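Local coordinates for nucleocapsid protein (Schmallenberg virus, PDB 4JNG) that encapsidates the viral RNA genome in a helical nucleocapsid, shielding it from nucleases and presenting it as template for transcription and replication, at residues 74-79 / 84-89; 62-67 / 91-96; 25-30 / 69-74. One frame throughout, in Å; residues are numbered along the deposited sequence.

Contact 1 of 3, residues 74-79 / 84-89. With nucleotides of chain A.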
loop_
_atom_site.group_PDB
_atom_site.type_symbol
_atom_site.label_atom_id
_atom_site.label_comp_id
_atom_site.label_asym_id
_atom_site.label_seq_id
_atom_site.Cartn_x
_atom_site.Cartn_y
_atom_site.Cartn_z
ATOM N N VAL B 74 -22.413 -12.449 -9.616
ATOM C CA VAL B 74 -21.857 -12.823 -8.312
ATOM C C VAL B 74 -20.621 -11.964 -8.030
ATOM O O VAL B 74 -19.696 -11.906 -8.837
ATOM C CB VAL B 74 -21.514 -14.325 -8.248
ATOM C CG1 VAL B 74 -20.749 -14.675 -6.976
ATOM C CG2 VAL B 74 -22.797 -15.136 -8.310
ATOM N N ASN B 75 -20.644 -11.282 -6.889
ATOM C CA ASN B 75 -19.605 -10.341 -6.510
ATOM C C ASN B 75 -18.645 -10.987 -5.507
ATOM O O ASN B 75 -18.938 -11.029 -4.311
ATOM C CB ASN B 75 -20.241 -9.083 -5.912
ATOM C CG ASN B 75 -19.214 -8.080 -5.404
ATOM O OD1 ASN B 75 -17.998 -8.241 -5.602
ATOM N ND2 ASN B 75 -19.702 -7.031 -4.739
ATOM N N ASN B 76 -17.526 -11.500 -6.018
ATOM C CA ASN B 76 -16.426 -12.037 -5.200
ATOM C C ASN B 76 -15.219 -11.091 -5.190
ATOM O O ASN B 76 -14.122 -11.472 -4.782
ATOM C CB ASN B 76 -16.011 -13.432 -5.701
ATOM C CG ASN B 76 -16.818 -14.552 -5.060
ATOM O OD1 ASN B 76 -17.892 -14.327 -4.516
ATOM N ND2 ASN B 76 -16.290 -15.767 -5.113
ATOM N N HIS B 77 -15.436 -9.849 -5.612
ATOM C CA HIS B 77 -14.373 -8.845 -5.649
ATOM C C HIS B 77 -14.198 -8.122 -4.316
ATOM O O HIS B 77 -13.073 -7.826 -3.909
ATOM C CB HIS B 77 -14.655 -7.824 -6.736
ATOM C CG HIS B 77 -14.478 -8.359 -8.116
ATOM N ND1 HIS B 77 -13.242 -8.495 -8.703
ATOM C CD2 HIS B 77 -15.381 -8.789 -9.029
ATOM C CE1 HIS B 77 -13.388 -8.986 -9.922
ATOM N NE2 HIS B 77 -14.677 -9.174 -10.142
ATOM N N PHE B 78 -15.318 -7.799 -3.672
ATOM C CA PHE B 78 -15.296 -7.216 -2.338
ATOM C C PHE B 78 -14.496 -8.171 -1.436
ATOM O O PHE B 78 -14.807 -9.364 -1.376
ATOM C CB PHE B 78 -16.727 -7.006 -1.828
ATOM C CG PHE B 78 -16.810 -6.326 -0.484
ATOM C CD1 PHE B 78 -16.635 -4.956 -0.375
ATOM C CD2 PHE B 78 -17.078 -7.060 0.672
ATOM C CE1 PHE B 78 -16.712 -4.328 0.861
ATOM C CE2 PHE B 78 -17.158 -6.438 1.910
ATOM C CZ PHE B 78 -16.972 -5.071 2.005
ATOM N N PRO B 79 -13.438 -7.660 -0.771
ATOM C CA PRO B 79 -12.467 -8.512 -0.055
ATOM C C PRO B 79 -13.097 -9.661 0.727
ATOM O O PRO B 79 -12.696 -10.815 0.576
ATOM C CB PRO B 79 -11.764 -7.535 0.898
ATOM C CG PRO B 79 -12.007 -6.167 0.341
ATOM C CD PRO B 79 -13.045 -6.241 -0.743
ATOM N N ASN B 84 -16.264 -16.737 -1.190
ATOM C CA ASN B 84 -17.644 -17.231 -1.382
ATOM C C ASN B 84 -17.723 -18.229 -2.540
ATOM O O ASN B 84 -17.057 -18.036 -3.556
ATOM C CB ASN B 84 -18.614 -16.080 -1.656
ATOM C CG ASN B 84 -18.875 -15.213 -0.440
ATOM O OD1 ASN B 84 -18.287 -15.405 0.629
ATOM N ND2 ASN B 84 -19.765 -14.235 -0.602
ATOM N N PRO B 85 -18.518 -19.308 -2.386
ATOM C CA PRO B 85 -18.721 -20.256 -3.488
ATOM C C PRO B 85 -19.581 -19.660 -4.593
ATOM O O PRO B 85 -20.536 -18.962 -4.290
ATOM C CB PRO B 85 -19.484 -21.408 -2.830
ATOM C CG PRO B 85 -20.185 -20.780 -1.683
ATOM C CD PRO B 85 -19.240 -19.726 -1.173
ATOM N N VAL B 86 -19.242 -19.945 -5.849
ATOM C CA VAL B 86 -19.991 -19.451 -7.014
ATOM C C VAL B 86 -20.731 -20.625 -7.663
ATOM O O VAL B 86 -20.118 -21.638 -7.964
ATOM C CB VAL B 86 -19.031 -18.830 -8.058
ATOM C CG1 VAL B 86 -19.801 -18.128 -9.172
ATOM C CG2 VAL B 86 -18.067 -17.857 -7.390
ATOM N N PRO B 87 -22.059 -20.508 -7.875
ATOM C CA PRO B 87 -22.725 -21.634 -8.540
ATOM C C PRO B 87 -22.153 -21.882 -9.942
ATOM O O PRO B 87 -21.555 -20.982 -10.536
ATOM C CB PRO B 87 -24.191 -21.197 -8.596
ATOM C CG PRO B 87 -24.329 -20.187 -7.510
ATOM C CD PRO B 87 -23.014 -19.483 -7.427
ATOM N N ASP B 88 -22.311 -23.096 -10.455
ATOM C CA ASP B 88 -21.704 -23.469 -11.730
ATOM C C ASP B 88 -22.338 -22.731 -12.915
ATOM O O ASP B 88 -21.674 -22.509 -13.922
ATOM C CB ASP B 88 -21.766 -24.987 -11.946
ATOM C CG ASP B 88 -20.744 -25.751 -11.102
ATOM O OD1 ASP B 88 -19.783 -25.138 -10.579
ATOM O OD2 ASP B 88 -20.893 -26.984 -10.973
ATOM N N ASN B 89 -23.605 -22.347 -12.780
ATOM C CA ASN B 89 -24.310 -21.588 -13.812
ATOM C C ASN B 89 -24.422 -20.110 -13.492
ATOM O O ASN B 89 -25.192 -19.399 -14.133
ATOM C CB ASN B 89 -25.702 -22.163 -14.020
ATOM C CG ASN B 89 -25.667 -23.601 -14.480
ATOM O OD1 ASN B 89 -24.600 -24.146 -14.761
ATOM N ND2 ASN B 89 -26.841 -24.224 -14.570
ATOM P P U A 24 -13.696 -19.246 -11.526
ATOM O OP1 U A 24 -14.695 -18.600 -12.448
ATOM O OP2 U A 24 -12.310 -19.468 -11.999
ATOM O "O5'" U A 24 -13.606 -18.382 -10.195
ATOM C "C5'" U A 24 -14.747 -18.153 -9.358
ATOM C "C4'" U A 24 -14.312 -17.493 -8.073
ATOM O "O4'" U A 24 -13.624 -18.461 -7.230
ATOM C "C3'" U A 24 -13.316 -16.354 -8.217
ATOM O "O3'" U A 24 -13.949 -15.131 -8.549
ATOM C "C2'" U A 24 -12.682 -16.327 -6.832
ATOM O "O2'" U A 24 -13.468 -15.725 -5.821
ATOM C "C1'" U A 24 -12.569 -17.819 -6.533
ATOM N N1 U A 24 -11.293 -18.419 -6.952
ATOM C C2 U A 24 -10.200 -18.230 -6.127
ATOM O O2 U A 24 -10.255 -17.583 -5.096
ATOM N N3 U A 24 -9.038 -18.819 -6.563
ATOM C C4 U A 24 -8.861 -19.564 -7.709
ATOM O O4 U A 24 -7.750 -20.031 -7.963
ATOM C C5 U A 24 -10.037 -19.711 -8.511
ATOM C C6 U A 24 -11.184 -19.145 -8.117
ATOM P P U A 26 -9.985 -9.171 -8.317
ATOM O OP1 U A 26 -10.554 -7.823 -8.078
ATOM O OP2 U A 26 -10.100 -9.792 -9.658
ATOM O "O5'" U A 26 -8.434 -9.170 -7.931
ATOM C "C5'" U A 26 -7.891 -8.277 -6.935
ATOM C "C4'" U A 26 -6.398 -8.494 -6.778
ATOM O "O4'" U A 26 -6.139 -9.897 -6.508
ATOM C "C3'" U A 26 -5.535 -8.174 -7.992
ATOM O "O3'" U A 26 -5.129 -6.808 -8.038
ATOM C "C2'" U A 26 -4.299 -9.042 -7.762
ATOM O "O2'" U A 26 -3.291 -8.421 -6.989
ATOM C "C1'" U A 26 -4.882 -10.262 -7.047
ATOM N N1 U A 26 -5.067 -11.421 -7.934
ATOM C C2 U A 26 -4.025 -12.322 -8.036
ATOM O O2 U A 26 -2.983 -12.206 -7.413
ATOM N N3 U A 26 -4.253 -13.374 -8.888
ATOM C C4 U A 26 -5.385 -13.608 -9.641
ATOM O O4 U A 26 -5.437 -14.604 -10.365
ATOM C C5 U A 26 -6.412 -12.622 -9.494
ATOM C C6 U A 26 -6.220 -11.585 -8.670
ATOM P P U A 25 -13.264 -14.106 -9.580
ATOM O OP1 U A 25 -14.283 -13.098 -9.949
ATOM O OP2 U A 25 -12.564 -14.874 -10.636
ATOM O "O5'" U A 25 -12.201 -13.359 -8.664
ATOM C "C5'" U A 25 -12.625 -12.617 -7.513
ATOM C "C4'" U A 25 -11.437 -12.348 -6.630
ATOM O "O4'" U A 25 -10.822 -13.608 -6.250
ATOM C "C3'" U A 25 -10.313 -11.565 -7.287
ATOM O "O3'" U A 25 -10.625 -10.173 -7.246
ATOM C "C2'" U A 25 -9.107 -11.967 -6.442
ATOM O "O2'" U A 25 -9.012 -11.199 -5.263
ATOM C "C1'" U A 25 -9.428 -13.421 -6.090
ATOM N N1 U A 25 -8.715 -14.450 -6.871
ATOM C C2 U A 25 -7.493 -14.881 -6.382
ATOM O O2 U A 25 -6.990 -14.428 -5.369
ATOM N N3 U A 25 -6.883 -15.856 -7.130
ATOM C C4 U A 25 -7.354 -16.439 -8.288
ATOM O O4 U A 25 -6.684 -17.310 -8.845
ATOM C C5 U A 25 -8.626 -15.946 -8.726
ATOM C C6 U A 25 -9.250 -14.997 -8.016
HETATM O O HOH W 1 -20.475 -13.513 -3.537
#
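N76 and N84 meet in the loop that links strand 69-74 to helix 93-110, and RNA runs along one side of them. Their side-chain amide planes stand 79° apart, close to perpendicular. The two amides make no direct bond to each other. N76 uses ND2 to reach the main chain instead, donating to N84 O at 2.9 Å with an N-H...O angle of 158°. The acceptor lies near the plane of the N76 amide, while the donor is tilted somewhat out of the N84 carbonyl plane. The same ND2 of N76 also donates to O2' of U24 of chain A, again at 2.9 Å, so this one nitrogen serves both the loop and the ribose. On the other branch of the amide, N76 OD1 binds water 1 at 2.9 Å. Water 1 in turn accepts from N84 ND2 at 3.1 Å and joins the two side chains.

Beside this polar pair lies a small apolar patch. V86 CG2 meets V74 CG1 at 4.2 Å. V86 CG2 also lies against N76 ND2, and it packs on C4' of U24 of chain A at 3.8 Å. P87 CD touches the other methyl of V74.

H77 takes no part in the loop contact and reaches the RNA further on. H77 ND1 donates in the ring plane to OP1 of U26 of chain A at 2.8 Å, and C5' of U25 of chain A lies over one ring face. Two residues before H77, N75 forms an Asx turn, with N75 OD1 accepting from H77 N at 3.0 Å, which helps set the backbone at H77.

The polar groups here address ribose and phosphate. The bond to O2' uses a hydroxyl that DNA lacks, and contacts to the sugar-phosphate backbone are consistent with packaging RNA of varied sequence.

Contact 2 of 3, residues 62-67 / 91-96. With nucleotides of chain A.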
loop_
_atom_site.group_PDB
_atom_site.type_symbol
_atom_site.label_atom_id
_atom_site.label_comp_id
_atom_site.label_asym_id
_atom_site.label_seq_id
_atom_site.Cartn_x
_atom_site.Cartn_y
_atom_site.Cartn_z
ATOM N N VAL B 62 -25.005 -8.671 -7.451
ATOM C CA VAL B 62 -25.364 -7.342 -7.926
ATOM C C VAL B 62 -25.900 -7.390 -9.350
ATOM O O VAL B 62 -25.344 -8.065 -10.221
ATOM C CB VAL B 62 -24.153 -6.383 -7.905
ATOM C CG1 VAL B 62 -24.588 -4.963 -8.230
ATOM C CG2 VAL B 62 -23.479 -6.405 -6.542
ATOM N N ASP B 63 -26.967 -6.639 -9.574
ATOM C CA ASP B 63 -27.551 -6.473 -10.898
ATOM C C ASP B 63 -26.824 -5.368 -11.660
ATOM O O ASP B 63 -26.949 -4.195 -11.324
ATOM C CB ASP B 63 -29.039 -6.140 -10.763
ATOM C CG ASP B 63 -29.898 -7.364 -10.487
ATOM O OD1 ASP B 63 -29.354 -8.444 -10.172
ATOM O OD2 ASP B 63 -31.140 -7.258 -10.610
ATOM N N LEU B 64 -26.050 -5.737 -12.679
ATOM C CA LEU B 64 -25.340 -4.750 -13.492
ATOM C C LEU B 64 -25.967 -4.639 -14.867
ATOM O O LEU B 64 -26.323 -5.645 -15.470
ATOM C CB LEU B 64 -23.874 -5.138 -13.643
ATOM C CG LEU B 64 -23.033 -5.132 -12.372
ATOM C CD1 LEU B 64 -21.589 -5.417 -12.742
ATOM C CD2 LEU B 64 -23.148 -3.799 -11.645
ATOM N N THR B 65 -26.099 -3.412 -15.361
ATOM C CA THR B 65 -26.731 -3.166 -16.665
ATOM C C THR B 65 -25.697 -2.629 -17.638
ATOM O O THR B 65 -25.089 -1.591 -17.381
ATOM C CB THR B 65 -27.889 -2.162 -16.540
ATOM O OG1 THR B 65 -28.748 -2.565 -15.473
ATOM C CG2 THR B 65 -28.717 -2.087 -17.846
ATOM N N PHE B 66 -25.488 -3.354 -18.738
ATOM C CA PHE B 66 -24.589 -2.927 -19.814
ATOM C C PHE B 66 -25.373 -2.733 -21.117
ATOM O O PHE B 66 -25.955 -3.679 -21.630
ATOM C CB PHE B 66 -23.498 -3.969 -20.049
ATOM C CG PHE B 66 -22.585 -4.161 -18.879
ATOM C CD1 PHE B 66 -21.504 -3.316 -18.683
ATOM C CD2 PHE B 66 -22.806 -5.186 -17.970
ATOM C CE1 PHE B 66 -20.657 -3.491 -17.596
ATOM C CE2 PHE B 66 -21.968 -5.357 -16.883
ATOM C CZ PHE B 66 -20.893 -4.512 -16.698
ATOM N N GLY B 67 -25.364 -1.516 -21.651
ATOM C CA GLY B 67 -26.109 -1.181 -22.876
ATOM C C GLY B 67 -27.551 -1.648 -22.818
ATOM O O GLY B 67 -28.055 -2.261 -23.757
ATOM N N ILE B 91 -22.637 -16.240 -13.120
ATOM C CA ILE B 91 -21.620 -15.439 -13.780
ATOM C C ILE B 91 -21.013 -14.457 -12.793
ATOM O O ILE B 91 -21.704 -13.766 -12.054
ATOM C CB ILE B 91 -22.119 -14.675 -15.048
ATOM C CG1 ILE B 91 -23.465 -13.976 -14.813
ATOM C CG2 ILE B 91 -22.243 -15.628 -16.223
ATOM C CD1 ILE B 91 -23.913 -13.105 -15.974
ATOM N N THR B 92 -19.691 -14.461 -12.768
ATOM C CA THR B 92 -18.915 -13.385 -12.204
ATOM C C THR B 92 -18.585 -12.478 -13.366
ATOM O O THR B 92 -18.870 -12.805 -14.514
ATOM C CB THR B 92 -17.606 -13.928 -11.606
ATOM O OG1 THR B 92 -16.892 -14.643 -12.618
ATOM C CG2 THR B 92 -17.910 -14.865 -10.458
ATOM N N LEU B 93 -17.971 -11.349 -13.065
ATOM C CA LEU B 93 -17.488 -10.435 -14.074
ATOM C C LEU B 93 -16.518 -11.138 -15.011
ATOM O O LEU B 93 -16.568 -10.958 -16.245
ATOM C CB LEU B 93 -16.817 -9.234 -13.408
ATOM C CG LEU B 93 -17.034 -7.847 -14.021
ATOM C CD1 LEU B 93 -18.439 -7.667 -14.576
ATOM C CD2 LEU B 93 -16.747 -6.794 -12.961
ATOM N N HIS B 94 -15.656 -11.964 -14.417
ATOM C CA HIS B 94 -14.665 -12.694 -15.160
ATOM C C HIS B 94 -15.304 -13.710 -16.100
ATOM O O HIS B 94 -14.920 -13.801 -17.262
ATOM C CB HIS B 94 -13.699 -13.419 -14.212
ATOM C CG HIS B 94 -12.464 -13.907 -14.888
ATOM N ND1 HIS B 94 -12.297 -15.218 -15.272
ATOM C CD2 HIS B 94 -11.343 -13.255 -15.271
ATOM C CE1 HIS B 94 -11.120 -15.359 -15.847
ATOM N NE2 HIS B 94 -10.523 -14.182 -15.865
ATOM N N ARG B 95 -16.267 -14.473 -15.596
ATOM C CA ARG B 95 -16.920 -15.493 -16.408
ATOM C C ARG B 95 -17.695 -14.848 -17.566
ATOM O O ARG B 95 -17.618 -15.300 -18.704
ATOM C CB ARG B 95 -17.848 -16.351 -15.553
ATOM C CG ARG B 95 -17.112 -17.303 -14.599
ATOM C CD ARG B 95 -18.104 -18.218 -13.898
ATOM N NE ARG B 95 -17.471 -19.089 -12.921
ATOM C CZ ARG B 95 -18.104 -19.961 -12.139
ATOM N NH1 ARG B 95 -19.426 -20.103 -12.189
ATOM N NH2 ARG B 95 -17.394 -20.706 -11.293
ATOM N N MET B 96 -18.409 -13.778 -17.235
ATOM C CA MET B 96 -19.249 -13.032 -18.169
ATOM C C MET B 96 -18.427 -12.535 -19.357
ATOM O O MET B 96 -18.827 -12.675 -20.510
ATOM C CB MET B 96 -19.853 -11.857 -17.404
ATOM C CG MET B 96 -20.836 -11.020 -18.174
ATOM S SD MET B 96 -21.520 -9.772 -17.084
ATOM C CE MET B 96 -22.411 -8.866 -18.348
ATOM P P U A 24 -13.696 -19.246 -11.526
ATOM O OP1 U A 24 -14.695 -18.600 -12.448
ATOM O OP2 U A 24 -12.310 -19.468 -11.999
ATOM O "O5'" U A 24 -13.606 -18.382 -10.195
ATOM C "C5'" U A 24 -14.747 -18.153 -9.358
ATOM C "C4'" U A 24 -14.312 -17.493 -8.073
ATOM O "O4'" U A 24 -13.624 -18.461 -7.230
ATOM C "C3'" U A 24 -13.316 -16.354 -8.217
ATOM O "O3'" U A 24 -13.949 -15.131 -8.549
ATOM C "C2'" U A 24 -12.682 -16.327 -6.832
ATOM O "O2'" U A 24 -13.468 -15.725 -5.821
ATOM C "C1'" U A 24 -12.569 -17.819 -6.533
ATOM N N1 U A 24 -11.293 -18.419 -6.952
ATOM C C2 U A 24 -10.200 -18.230 -6.127
ATOM O O2 U A 24 -10.255 -17.583 -5.096
ATOM N N3 U A 24 -9.038 -18.819 -6.563
ATOM C C4 U A 24 -8.861 -19.564 -7.709
ATOM O O4 U A 24 -7.750 -20.031 -7.963
ATOM C C5 U A 24 -10.037 -19.711 -8.511
ATOM C C6 U A 24 -11.184 -19.145 -8.117
#
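F66 and M96 form a Met-aromatic contact where the β-hairpin of strands 61-66 and 69-74 packs against the start of helix 93-110. M96 leaves its helix with CG anti to the backbone N (chi1 -176°) and stays extended to its end. This carries M96 CE to the F66 ring, 3.7 Å from F66 CD2. M96 SD is 5.5 Å from the F66 ring centroid, and the approach is oblique. L64, two residues back on the same strand, points the same way and meets L93, CD1 to CD1, at 4.3 Å. L93 has a first torsion of -141°, away from the staggered values. Its CB does not head for the strand, yet its CD1 branch still arrives there.

F66 also meets F43 edge-to-face and stacks on F7 of a second subunit. A strand of that subunit pairs in parallel with 61-66, so this buried contact lies next to an oligomer interface.

The same helix start also reaches the RNA, through T92 and R95. T92 is the N-cap: T92 OG1 accepts from R95 N at 3.0 Å, while T92 O takes M96 N at 2.9 Å. R95 extends from CG to NE toward the RNA. Its NH1 bonds to P87 O and A90 O, F18 makes a cation-pi contact with it, and NH2 reaches a further phosphate. These partners hold the guanidinium in place. R95 NE donates almost straight, at 168°, to OP1 of U24 of chain A, 2.9 Å away.

Contact 3 of 3, residues 25-30 / 69-74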
loop_
_atom_site.group_PDB
_atom_site.type_symbol
_atom_site.label_atom_id
_atom_site.label_comp_id
_atom_site.label_asym_id
_atom_site.label_seq_id
_atom_site.Cartn_x
_atom_site.Cartn_y
_atom_site.Cartn_z
ATOM N N VAL B 25 -23.390 -22.180 -22.292
ATOM C CA VAL B 25 -24.671 -22.494 -22.892
ATOM C C VAL B 25 -25.808 -22.038 -21.984
ATOM O O VAL B 25 -26.816 -21.543 -22.477
ATOM C CB VAL B 25 -24.784 -23.984 -23.252
ATOM C CG1 VAL B 25 -26.161 -24.298 -23.816
ATOM C CG2 VAL B 25 -23.718 -24.348 -24.271
ATOM N N ALA B 26 -25.632 -22.159 -20.666
ATOM C CA ALA B 26 -26.634 -21.652 -19.716
ATOM C C ALA B 26 -26.753 -20.130 -19.774
ATOM O O ALA B 26 -27.837 -19.575 -19.591
ATOM C CB ALA B 26 -26.308 -22.098 -18.301
ATOM N N PHE B 27 -25.630 -19.465 -20.017
ATOM C CA PHE B 27 -25.594 -18.015 -20.152
ATOM C C PHE B 27 -26.312 -17.578 -21.431
ATOM O O PHE B 27 -27.047 -16.581 -21.429
ATOM C CB PHE B 27 -24.138 -17.547 -20.137
ATOM C CG PHE B 27 -23.931 -16.123 -20.547
ATOM C CD1 PHE B 27 -24.102 -15.092 -19.638
ATOM C CD2 PHE B 27 -23.511 -15.817 -21.829
ATOM C CE1 PHE B 27 -23.878 -13.780 -20.007
ATOM C CE2 PHE B 27 -23.290 -14.504 -22.212
ATOM C CZ PHE B 27 -23.477 -13.481 -21.298
ATOM N N ILE B 28 -26.095 -18.319 -22.512
ATOM C CA ILE B 28 -26.789 -18.051 -23.766
ATOM C C ILE B 28 -28.274 -18.344 -23.594
ATOM O O ILE B 28 -29.106 -17.603 -24.084
ATOM C CB ILE B 28 -26.210 -18.862 -24.942
ATOM C CG1 ILE B 28 -24.748 -18.461 -25.203
ATOM C CG2 ILE B 28 -27.046 -18.666 -26.206
ATOM C CD1 ILE B 28 -24.519 -16.990 -25.464
ATOM N N GLY B 29 -28.594 -19.413 -22.881
ATOM C CA GLY B 29 -29.974 -19.706 -22.504
ATOM C C GLY B 29 -30.677 -18.557 -21.798
ATOM O O GLY B 29 -31.819 -18.223 -22.133
ATOM N N LYS B 30 -29.998 -17.934 -20.836
ATOM C CA LYS B 30 -30.609 -16.858 -20.053
ATOM C C LYS B 30 -30.634 -15.509 -20.762
ATOM O O LYS B 30 -31.617 -14.791 -20.652
ATOM C CB LYS B 30 -29.893 -16.689 -18.714
ATOM C CG LYS B 30 -30.629 -15.808 -17.705
ATOM C CD LYS B 30 -30.097 -16.052 -16.289
ATOM C CE LYS B 30 -30.963 -15.388 -15.226
ATOM N NZ LYS B 30 -30.490 -14.018 -14.862
ATOM N N VAL B 69 -29.032 -4.021 -21.127
ATOM C CA VAL B 69 -29.300 -5.402 -20.719
ATOM C C VAL B 69 -28.798 -5.620 -19.287
ATOM O O VAL B 69 -27.630 -5.352 -19.003
ATOM C CB VAL B 69 -28.623 -6.414 -21.666
ATOM C CG1 VAL B 69 -28.888 -7.837 -21.200
ATOM C CG2 VAL B 69 -29.136 -6.222 -23.089
ATOM N N LYS B 70 -29.680 -6.122 -18.417
ATOM C CA LYS B 70 -29.383 -6.331 -16.992
ATOM C C LYS B 70 -28.919 -7.753 -16.674
ATOM O O LYS B 70 -29.633 -8.710 -16.953
ATOM C CB LYS B 70 -30.615 -6.041 -16.126
ATOM C CG LYS B 70 -30.303 -6.147 -14.630
ATOM C CD LYS B 70 -31.550 -6.139 -13.764
ATOM C CE LYS B 70 -31.754 -4.800 -13.077
ATOM N NZ LYS B 70 -33.179 -4.598 -12.701
ATOM N N PHE B 71 -27.758 -7.865 -16.032
ATOM C CA PHE B 71 -27.153 -9.148 -15.668
ATOM C C PHE B 71 -27.042 -9.287 -14.155
ATOM O O PHE B 71 -26.633 -8.349 -13.478
ATOM C CB PHE B 71 -25.745 -9.241 -16.241
ATOM C CG PHE B 71 -25.694 -9.190 -17.733
ATOM C CD1 PHE B 71 -25.705 -7.972 -18.399
ATOM C CD2 PHE B 71 -25.615 -10.360 -18.475
ATOM C CE1 PHE B 71 -25.668 -7.922 -19.782
ATOM C CE2 PHE B 71 -25.577 -10.317 -19.858
ATOM C CZ PHE B 71 -25.601 -9.097 -20.512
ATOM N N THR B 72 -27.386 -10.461 -13.633
ATOM C CA THR B 72 -27.152 -10.769 -12.229
ATOM C C THR B 72 -25.753 -11.355 -12.096
ATOM O O THR B 72 -25.457 -12.414 -12.653
ATOM C CB THR B 72 -28.200 -11.739 -11.666
ATOM O OG1 THR B 72 -29.466 -11.072 -11.631
ATOM C CG2 THR B 72 -27.842 -12.168 -10.241
ATOM N N VAL B 73 -24.907 -10.650 -11.352
ATOM C CA VAL B 73 -23.491 -10.968 -11.240
ATOM C C VAL B 73 -23.162 -11.363 -9.786
ATOM O O VAL B 73 -23.588 -10.698 -8.844
ATOM C CB VAL B 73 -22.651 -9.740 -11.671
ATOM C CG1 VAL B 73 -21.161 -10.048 -11.648
ATOM C CG2 VAL B 73 -23.077 -9.253 -13.065
ATOM N N VAL B 74 -22.413 -12.449 -9.616
ATOM C CA VAL B 74 -21.857 -12.823 -8.312
ATOM C C VAL B 74 -20.621 -11.964 -8.030
ATOM O O VAL B 74 -19.696 -11.906 -8.837
ATOM C CB VAL B 74 -21.514 -14.325 -8.248
ATOM C CG1 VAL B 74 -20.749 -14.675 -6.976
ATOM C CG2 VAL B 74 -22.797 -15.136 -8.310
HETATM O O HOH W 2 -30.875 -11.185 -14.981
#
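K30 NZ reaches from helix 20-31 toward strand 69-74. It is held by a residue flanking one of the two segments and, weakly, by water 2, with K30 NZ to the water oxygen at 2.9 Å. Water 2 makes a second weak bond, to K70 O at 3.4 Å, and so links helix and strand loosely. T72 OG1 lies 4.5 Å from K30 NZ, and its hydrogen bond goes to D63 OD1 on the neighbouring strand instead.

Deeper in, F27 and F71 carry the apolar part. F27 has CG anti to the backbone N (chi1 168°), which sends its ring across to the strand. There F27 CE1 meets F71 CE2 at 3.9 Å, and F27 CZ is 4.1 Å from F71 CE2. The two rings touch through these outer carbons at an oblique angle. Y31 meets both rings, and its OH bonds to T72 N. Y99 of helix 93-110 also meets F27, while M96 of that helix touches F71.

The contact thus joins helix 20-31 to the hairpin through a buried aromatic cluster. Its buried part is apolar, while the polar link is water-mediated, weak and at the exposed rim.

Overall arrangement
Contact 3 and contact 2 lie about 8 Å apart, centre to centre, on the same two-stranded antiparallel hairpin. Contact 3 uses strand 69-74 and contact 2 uses strand 61-66. Their segments interleave along the chain in the order 25-30, 62-67, 69-74, 91-96. Contact 1 falls between strand 69-74 and helix 93-110, its centre about 11 Å from that of contact 2 and 14 Å from that of contact 3. It shares V74 with contact 3, and N89 packs on A26. V74 N also pairs with I91 O, which ties contact 1 to contact 2. The hairpin and loop thus pack together with helices 20-31 and 93-110, and H77 and R95 bind RNA there.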